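Local coordinates for 3-phosphoshikimate 1-carboxyvinyltransferase (PDB 7M0O), which probably transfers the enolpyruvyl group of phosphoenolpyruvate to the 5-hydroxyl of shikimate-3-phosphate, the sixth step on the route to chorismate, at residues 70-75 with 95-100; 300-305 with 370-375; 360-365 with 383-388. All blocks are in the same frame, centred on the assembly; numbering follows the deposited sequence.

Contact 1. Residues 70-75 with 95-100; sequences EADVYC and TYRFDA
R97 faces two acidic side chains of the adjacent parallel strand, E70 and D72, and the three form a salt-bridge network on one face of the sheet. A bend at chi3 (-67°) brings R97 NE to 2.5 Å from D72 OD1, so short that the exact length is doubtful. The D72 carboxylate is turned 55° from the guanidinium plane, and R97 NH2 adds a weak bond to D72 OD2 at 3.2 Å. R97 NH1 meets E70 OE2 on its anti lone pair, with those two planes 65° apart. The carbonyl oxygen A71 O sits 3.9 Å above one guanidinium face, offset toward the rim.

On the other face of the sheet V73 and F98 run side by side, V73 CB lying 3.8 Å from F98 CD2. C75 SG approaches the same ring at its edge, a sulfur-aromatic contact. Backbone bonds fix this register; R97 N, for instance, donates to A71 O at 2.9 Å.

The two strands belong to a beta-alpha-beta unit whose helix 79-90 packs on V73 and F98 through L85. Strand 134-139 continues the sheet beyond 95-99, antiparallel to it, while 70-74 is the outermost strand on this side.

Contact 2. Residues 300-305 with 370-375; sequences LAAIAP and MSFAVT
T375 OG1 stands anti to its own carbonyl carbon (chi1 -49°), which points the hydroxyl at A302 O, while V374 CG1, anti to its backbone N (chi1 -176°), is set against I303 CG2. The hydroxyl donates to A302 O over 2.7 Å. It approaches that carbonyl from the side, with a C=O...donor angle of 120° and a tilt out of the carbonyl plane. The bond ties a side chain of 370-375 to the main chain of 300-305.

A302 touches three residues of the other segment, S371, F372 and T375. Its CB lies 3.2 Å from S371 O and the same distance from T375 OG1, and it comes within 3.9 Å of S371 CB. The methyl also stands 4.3 Å above one face of the F372 ring, offset toward the rim. With only a methyl between them, the backbones come close: A302 CA and F372 CA are 5.5 Å apart. The hydroxyl of S371 turns back instead to the backbone oxygen of R367, a residue predicted to bind phosphoenolpyruvate. I303 and V374 complete the contact side by side, pointing the same way, with I303 CG2 3.8 Å from V374 CG1. Every residue that touches here is buried.

The interface joins helix 297-303 to helix 366-375. Helix 326-336 packs against both segments, C330 on A301, and N333 and L334 on F372. Beside V374 lie Y228 of helix 223-235 and F401 of helix 397-406.

Contact 3. Residues 360-365 with 383-388; sequences VTSYGD and SFDDPG
V360 and F384 pair as a parallel beta bridge, V360 N donating to S383 O at 2.8 Å and V360 O accepting from D385 N at 3.1 Å, before the 360-365 segment folds into a type I' turn from S362 to D365. Within that turn S362 OG accepts from G364 N at 3.0 Å, which makes an ST turn, and both middle residues, Y363 and G364, have positive phi.

The side chains of the bridge, V360 and F384, lie alongside one another, V360 CB 3.8 Å from F384 CD1. Farther on, the D385 carboxylate accepts from the start of the turn, at S362. With D385 CG between its backbone N and carbonyl carbon (chi1 61°), D385 OD1 accepts from S362 N and from S362 OG, each at 3.0 Å. The two donors arrive from opposite faces of the carboxylate plane, both on its syn side, which should resist rotation of the group. An alanine in place of S362 would probably leave G364 N without its side-chain acceptor and D385 OD1 held from one face alone, freer to turn.

The turn leads into helix 366-375, where D365 is the N-cap and also salt-bridges R326, a predicted phosphoenolpyruvate-binding residue. D385 OD2, the second oxygen, takes a hydrogen bond from a water 2.7 Å away, and that same water accepts from Y363 N at 2.8 Å.

In the fold
Read from the N terminus, contact 1 comes first: it closes the short connection through helix 79-90 and is complete long before the others begin. Contact 2 then opens at 300-305 and spans 64 residues before it shuts at 370-375. Contact 3 starts at 360-365, inside that span, and ends at 383-388, beyond it, so the two cross. They also touch, F372 CB packing on V360 CG2 and on the F384 ring, which ties helices 297-303 and 366-375 to the two-stranded sheet 359-360/383-384. Contacts 1 and 2 lie on opposite sides of the chain's centre, about 46 Å apart between centres, consistent with the two-domain architecture of EPSP synthases.

Contact 1. Residues 70-75 with 95-100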
loop_
_atom_site.group_PDB
_atom_site.type_symbol
_atom_site.label_atom_id
_atom_site.label_comp_id
_atom_site.label_asym_id
_atom_site.label_seq_id
_atom_site.Cartn_x
_atom_site.Cartn_y
_atom_site.Cartn_z
ATOM N N GLU A 70 -23.877 -20.997 7.298
ATOM C CA GLU A 70 -24.283 -20.570 5.962
ATOM C C GLU A 70 -24.440 -19.053 5.966
ATOM O O GLU A 70 -24.877 -18.474 6.964
ATOM C CB GLU A 70 -25.590 -21.250 5.539
ATOM C CG GLU A 70 -25.987 -21.076 4.077
ATOM C CD GLU A 70 -27.080 -22.057 3.662
ATOM O OE1 GLU A 70 -27.599 -22.768 4.544
ATOM O OE2 GLU A 70 -27.410 -22.131 2.457
ATOM N N ALA A 71 -24.068 -18.418 4.851
ATOM C CA ALA A 71 -24.211 -16.969 4.751
ATOM C C ALA A 71 -24.154 -16.506 3.303
ATOM O O ALA A 71 -23.518 -17.131 2.452
ATOM C CB ALA A 71 -23.131 -16.233 5.545
ATOM N N ASP A 72 -24.825 -15.383 3.049
ATOM C CA ASP A 72 -24.678 -14.626 1.817
ATOM C C ASP A 72 -23.848 -13.392 2.158
ATOM O O ASP A 72 -24.233 -12.605 3.029
ATOM C CB ASP A 72 -26.045 -14.239 1.244
ATOM C CG ASP A 72 -26.911 -15.448 0.886
ATOM O OD1 ASP A 72 -26.595 -16.136 -0.106
ATOM O OD2 ASP A 72 -27.914 -15.709 1.583
ATOM N N VAL A 73 -22.705 -13.238 1.500
ATOM C CA VAL A 73 -21.750 -12.176 1.804
ATOM C C VAL A 73 -21.629 -11.280 0.578
ATOM O O VAL A 73 -21.286 -11.752 -0.514
ATOM C CB VAL A 73 -20.379 -12.739 2.200
ATOM C CG1 VAL A 73 -19.422 -11.618 2.587
ATOM C CG2 VAL A 73 -20.535 -13.755 3.325
ATOM N N TYR A 74 -21.909 -9.995 0.761
ATOM C CA TYR A 74 -21.796 -8.994 -0.294
ATOM C C TYR A 74 -20.464 -8.268 -0.142
ATOM O O TYR A 74 -20.177 -7.698 0.920
ATOM C CB TYR A 74 -22.968 -8.014 -0.220
ATOM C CG TYR A 74 -22.930 -6.928 -1.257
ATOM C CD1 TYR A 74 -22.821 -7.239 -2.610
ATOM C CD2 TYR A 74 -22.996 -5.586 -0.885
ATOM C CE1 TYR A 74 -22.779 -6.242 -3.567
ATOM C CE2 TYR A 74 -22.953 -4.581 -1.837
ATOM C CZ TYR A 74 -22.849 -4.918 -3.174
ATOM O OH TYR A 74 -22.801 -3.912 -4.115
ATOM N N CYS A 75 -19.654 -8.284 -1.196
ATOM C CA CYS A 75 -18.300 -7.743 -1.151
ATOM C C CYS A 75 -18.212 -6.292 -1.628
ATOM O O CYS A 75 -17.123 -5.703 -1.587
ATOM C CB CYS A 75 -17.369 -8.636 -1.980
ATOM S SG CYS A 75 -17.218 -10.301 -1.280
ATOM N N THR A 95 -21.255 -23.137 4.280
ATOM C CA THR A 95 -21.636 -22.832 2.896
ATOM C C THR A 95 -21.779 -21.325 2.721
ATOM O O THR A 95 -22.642 -20.709 3.353
ATOM C CB THR A 95 -22.933 -23.539 2.502
ATOM O OG1 THR A 95 -22.848 -24.923 2.858
ATOM C CG2 THR A 95 -23.161 -23.419 1.005
ATOM N N TYR A 96 -20.944 -20.734 1.862
ATOM C CA TYR A 96 -20.812 -19.276 1.783
ATOM C C TYR A 96 -20.972 -18.806 0.343
ATOM O O TYR A 96 -20.178 -19.172 -0.532
ATOM C CB TYR A 96 -19.463 -18.837 2.366
ATOM C CG TYR A 96 -19.256 -19.420 3.748
ATOM C CD1 TYR A 96 -20.028 -18.984 4.816
ATOM C CD2 TYR A 96 -18.338 -20.453 3.978
ATOM C CE1 TYR A 96 -19.874 -19.515 6.083
ATOM C CE2 TYR A 96 -18.172 -20.976 5.242
ATOM C CZ TYR A 96 -18.952 -20.512 6.289
ATOM O OH TYR A 96 -18.805 -21.035 7.555
ATOM N N ARG A 97 -21.988 -17.973 0.113
ATOM C CA ARG A 97 -22.320 -17.462 -1.216
ATOM C C ARG A 97 -21.847 -16.013 -1.314
ATOM O O ARG A 97 -22.384 -15.131 -0.636
ATOM C CB ARG A 97 -23.821 -17.576 -1.476
ATOM C CG ARG A 97 -24.323 -19.009 -1.521
ATOM C CD ARG A 97 -25.843 -19.083 -1.564
ATOM N NE ARG A 97 -26.428 -18.604 -0.317
ATOM C CZ ARG A 97 -26.629 -19.363 0.755
ATOM N NH1 ARG A 97 -26.298 -20.651 0.732
ATOM N NH2 ARG A 97 -27.161 -18.833 1.851
ATOM N N PHE A 98 -20.841 -15.771 -2.156
ATOM C CA PHE A 98 -20.258 -14.445 -2.320
ATOM C C PHE A 98 -20.786 -13.765 -3.577
ATOM O O PHE A 98 -21.072 -14.412 -4.589
ATOM C CB PHE A 98 -18.729 -14.541 -2.392
ATOM C CG PHE A 98 -18.088 -14.939 -1.091
ATOM C CD1 PHE A 98 -17.825 -16.268 -0.798
ATOM C CD2 PHE A 98 -17.727 -13.971 -0.163
ATOM C CE1 PHE A 98 -17.233 -16.631 0.411
ATOM C CE2 PHE A 98 -17.129 -14.333 1.044
ATOM C CZ PHE A 98 -16.887 -15.669 1.326
ATOM N N ASP A 99 -20.925 -12.447 -3.497
ATOM C CA ASP A 99 -21.254 -11.640 -4.660
ATOM C C ASP A 99 -20.580 -10.284 -4.492
ATOM O O ASP A 99 -20.094 -9.938 -3.414
ATOM C CB ASP A 99 -22.780 -11.501 -4.847
ATOM C CG ASP A 99 -23.155 -11.157 -6.266
ATOM O OD1 ASP A 99 -22.243 -11.117 -7.126
ATOM O OD2 ASP A 99 -24.360 -10.909 -6.515
ATOM N N ALA A 100 -20.540 -9.514 -5.570
ATOM C CA ALA A 100 -19.951 -8.184 -5.513
ATOM C C ALA A 100 -20.849 -7.224 -6.284
ATOM O O ALA A 100 -21.864 -7.616 -6.849
ATOM C CB ALA A 100 -18.517 -8.212 -6.053
#

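Contact 2. Residues 300-305 with 370-375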
loop_
_atom_site.group_PDB
_atom_site.type_symbol
_atom_site.label_atom_id
_atom_site.label_comp_id
_atom_site.label_asym_id
_atom_site.label_seq_id
_atom_site.Cartn_x
_atom_site.Cartn_y
_atom_site.Cartn_z
ATOM N N LEU A 300 11.201 14.190 -5.119
ATOM C CA LEU A 300 12.497 14.859 -5.173
ATOM C C LEU A 300 12.595 15.797 -6.375
ATOM O O LEU A 300 13.135 16.901 -6.263
ATOM C CB LEU A 300 13.625 13.828 -5.220
ATOM C CG LEU A 300 15.031 14.455 -5.320
ATOM C CD1 LEU A 300 15.272 15.417 -4.166
ATOM C CD2 LEU A 300 16.154 13.406 -5.370
ATOM N N ALA A 301 12.117 15.361 -7.536
ATOM C CA ALA A 301 12.192 16.217 -8.717
ATOM C C ALA A 301 11.518 17.565 -8.478
ATOM O O ALA A 301 11.982 18.593 -8.985
ATOM C CB ALA A 301 11.555 15.504 -9.910
ATOM N N ALA A 302 10.456 17.586 -7.681
ATOM C CA ALA A 302 9.677 18.806 -7.511
ATOM C C ALA A 302 10.293 19.799 -6.523
ATOM O O ALA A 302 9.930 20.980 -6.571
ATOM C CB ALA A 302 8.247 18.449 -7.091
ATOM N N ILE A 303 11.211 19.382 -5.640
ATOM C CA ILE A 303 11.935 20.329 -4.778
ATOM C C ILE A 303 13.321 20.654 -5.312
ATOM O O ILE A 303 13.951 21.608 -4.825
ATOM C CB ILE A 303 12.034 19.830 -3.314
ATOM C CG1 ILE A 303 12.849 18.537 -3.223
ATOM C CG2 ILE A 303 10.636 19.649 -2.733
ATOM C CD1 ILE A 303 13.169 18.095 -1.793
ATOM N N ALA A 304 13.791 19.935 -6.334
ATOM C CA ALA A 304 15.123 20.188 -6.860
ATOM C C ALA A 304 15.336 21.596 -7.430
ATOM O O ALA A 304 16.499 22.039 -7.436
ATOM C CB ALA A 304 15.457 19.128 -7.923
ATOM N N PRO A 305 14.324 22.329 -7.923
ATOM C CA PRO A 305 14.602 23.694 -8.413
ATOM C C PRO A 305 15.231 24.598 -7.371
ATOM O O PRO A 305 15.867 25.598 -7.737
ATOM C CB PRO A 305 13.222 24.206 -8.835
ATOM C CG PRO A 305 12.500 22.960 -9.241
ATOM C CD PRO A 305 12.963 21.894 -8.309
ATOM N N MET A 370 0.626 15.549 -6.621
ATOM C CA MET A 370 1.044 15.734 -5.236
ATOM C C MET A 370 2.460 16.295 -5.158
ATOM O O MET A 370 2.758 17.131 -4.299
ATOM C CB MET A 370 0.913 14.417 -4.469
ATOM C CG MET A 370 -0.556 14.039 -4.237
ATOM S SD MET A 370 -0.859 12.637 -3.144
ATOM C CE MET A 370 -0.399 11.275 -4.182
ATOM N N SER A 371 3.343 15.863 -6.059
ATOM C CA SER A 371 4.720 16.354 -6.024
ATOM C C SER A 371 4.799 17.846 -6.324
ATOM O O SER A 371 5.449 18.587 -5.581
ATOM C CB SER A 371 5.597 15.572 -7.001
ATOM O OG SER A 371 5.730 14.236 -6.594
ATOM N N PHE A 372 4.139 18.310 -7.399
ATOM C CA PHE A 372 4.252 19.716 -7.765
ATOM C C PHE A 372 3.406 20.622 -6.883
ATOM O O PHE A 372 3.640 21.841 -6.869
ATOM C CB PHE A 372 3.918 19.914 -9.254
ATOM C CG PHE A 372 5.025 19.438 -10.161
ATOM C CD1 PHE A 372 6.157 20.221 -10.366
ATOM C CD2 PHE A 372 4.969 18.188 -10.744
ATOM C CE1 PHE A 372 7.197 19.772 -11.160
ATOM C CE2 PHE A 372 6.010 17.721 -11.545
ATOM C CZ PHE A 372 7.122 18.515 -11.757
ATOM N N ALA A 373 2.491 20.053 -6.095
ATOM C CA ALA A 373 1.899 20.827 -5.011
ATOM C C ALA A 373 2.974 21.320 -4.049
ATOM O O ALA A 373 2.877 22.433 -3.523
ATOM C CB ALA A 373 0.848 19.990 -4.271
ATOM N N VAL A 374 3.992 20.492 -3.772
ATOM C CA VAL A 374 5.055 20.953 -2.886
ATOM C C VAL A 374 5.798 22.130 -3.512
ATOM O O VAL A 374 6.146 23.099 -2.829
ATOM C CB VAL A 374 6.018 19.799 -2.535
ATOM C CG1 VAL A 374 7.049 20.298 -1.547
ATOM C CG2 VAL A 374 5.268 18.612 -1.959
ATOM N N THR A 375 6.064 22.064 -4.820
ATOM C CA THR A 375 6.707 23.175 -5.510
ATOM C C THR A 375 5.929 24.465 -5.316
ATOM O O THR A 375 6.521 25.547 -5.210
ATOM C CB THR A 375 6.821 22.872 -7.004
ATOM O OG1 THR A 375 7.377 21.567 -7.199
ATOM C CG2 THR A 375 7.695 23.903 -7.691
#

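Contact 3. Residues 360-365 with 383-388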
loop_
_atom_site.group_PDB
_atom_site.type_symbol
_atom_site.label_atom_id
_atom_site.label_comp_id
_atom_site.label_asym_id
_atom_site.label_seq_id
_atom_site.Cartn_x
_atom_site.Cartn_y
_atom_site.Cartn_z
ATOM N N VAL A 360 0.259 22.474 -14.489
ATOM C CA VAL A 360 0.950 21.195 -14.570
ATOM C C VAL A 360 0.120 20.217 -15.392
ATOM O O VAL A 360 -1.093 20.094 -15.184
ATOM C CB VAL A 360 1.203 20.649 -13.159
ATOM C CG1 VAL A 360 1.483 19.141 -13.186
ATOM C CG2 VAL A 360 2.346 21.426 -12.503
ATOM N N THR A 361 0.770 19.529 -16.342
ATOM C CA THR A 361 0.143 18.421 -17.059
ATOM C C THR A 361 0.298 17.139 -16.241
ATOM O O THR A 361 1.393 16.575 -16.156
ATOM C CB THR A 361 0.752 18.229 -18.445
ATOM O OG1 THR A 361 0.599 19.425 -19.211
ATOM C CG2 THR A 361 0.027 17.080 -19.169
ATOM N N SER A 362 -0.801 16.665 -15.663
ATOM C CA SER A 362 -0.731 15.563 -14.713
ATOM C C SER A 362 -0.615 14.189 -15.364
ATOM O O SER A 362 -0.078 13.266 -14.732
ATOM C CB SER A 362 -1.955 15.627 -13.786
ATOM O OG SER A 362 -3.106 15.125 -14.442
ATOM N N TYR A 363 -1.102 14.021 -16.594
ATOM C CA TYR A 363 -1.263 12.699 -17.214
ATOM C C TYR A 363 -2.150 11.776 -16.370
ATOM O O TYR A 363 -2.066 10.546 -16.488
ATOM C CB TYR A 363 0.095 12.027 -17.504
ATOM C CG TYR A 363 0.886 12.750 -18.578
ATOM C CD1 TYR A 363 0.669 12.481 -19.923
ATOM C CD2 TYR A 363 1.821 13.723 -18.248
ATOM C CE1 TYR A 363 1.373 13.146 -20.908
ATOM C CE2 TYR A 363 2.535 14.399 -19.228
ATOM C CZ TYR A 363 2.310 14.103 -20.557
ATOM O OH TYR A 363 3.005 14.779 -21.542
ATOM N N GLY A 364 -3.005 12.358 -15.523
ATOM C CA GLY A 364 -3.842 11.614 -14.600
ATOM C C GLY A 364 -3.095 10.950 -13.470
ATOM O O GLY A 364 -3.677 10.124 -12.752
ATOM N N ASP A 365 -1.824 11.309 -13.275
ATOM C CA ASP A 365 -0.948 10.655 -12.306
ATOM C C ASP A 365 -0.972 11.395 -10.971
ATOM O O ASP A 365 -0.518 12.547 -10.881
ATOM C CB ASP A 365 0.485 10.588 -12.839
ATOM C CG ASP A 365 1.351 9.622 -12.057
ATOM O OD1 ASP A 365 1.279 9.616 -10.812
ATOM O OD2 ASP A 365 2.098 8.859 -12.701
ATOM N N SER A 383 -1.038 25.448 -10.883
ATOM C CA SER A 383 -2.323 24.778 -10.934
ATOM C C SER A 383 -2.125 23.441 -11.646
ATOM O O SER A 383 -1.029 23.116 -12.110
ATOM C CB SER A 383 -3.377 25.662 -11.631
ATOM O OG SER A 383 -3.038 25.930 -12.981
ATOM N N PHE A 384 -3.193 22.656 -11.714
ATOM C CA PHE A 384 -3.162 21.325 -12.294
ATOM C C PHE A 384 -4.309 21.173 -13.272
ATOM O O PHE A 384 -5.405 21.683 -13.032
ATOM C CB PHE A 384 -3.277 20.254 -11.204
ATOM C CG PHE A 384 -2.344 20.481 -10.048
ATOM C CD1 PHE A 384 -0.999 20.151 -10.155
ATOM C CD2 PHE A 384 -2.805 21.027 -8.869
ATOM C CE1 PHE A 384 -0.127 20.374 -9.103
ATOM C CE2 PHE A 384 -1.942 21.248 -7.812
ATOM C CZ PHE A 384 -0.601 20.926 -7.932
ATOM N N ASP A 385 -4.063 20.440 -14.356
ATOM C CA ASP A 385 -5.145 20.166 -15.298
ATOM C C ASP A 385 -6.146 19.150 -14.747
ATOM O O ASP A 385 -7.307 19.140 -15.180
ATOM C CB ASP A 385 -4.565 19.714 -16.640
ATOM C CG ASP A 385 -3.722 18.426 -16.544
ATOM O OD1 ASP A 385 -3.509 17.876 -15.429
ATOM O OD2 ASP A 385 -3.264 17.963 -17.615
ATOM N N ASP A 386 -5.739 18.346 -13.763
ATOM C CA ASP A 386 -6.559 17.246 -13.247
ATOM C C ASP A 386 -6.301 17.084 -11.747
ATOM O O ASP A 386 -5.632 16.137 -11.310
ATOM C CB ASP A 386 -6.252 15.961 -14.014
ATOM C CG ASP A 386 -7.171 14.801 -13.644
ATOM O OD1 ASP A 386 -8.210 15.024 -12.985
ATOM O OD2 ASP A 386 -6.853 13.653 -14.041
ATOM N N PRO A 387 -6.817 18.005 -10.921
ATOM C CA PRO A 387 -6.542 17.920 -9.472
ATOM C C PRO A 387 -7.203 16.738 -8.783
ATOM O O PRO A 387 -6.763 16.350 -7.694
ATOM C CB PRO A 387 -7.088 19.251 -8.925
ATOM C CG PRO A 387 -8.119 19.672 -9.932
ATOM C CD PRO A 387 -7.612 19.199 -11.264
ATOM N N GLY A 388 -8.241 16.147 -9.372
ATOM C CA GLY A 388 -8.920 15.051 -8.735
ATOM C C GLY A 388 -8.192 13.724 -8.796
ATOM O O GLY A 388 -8.602 12.782 -8.110
HETATM O O HOH W 1 -2.310 19.411 -19.671
HETATM O O HOH W 2 -2.780 15.374 -18.370
#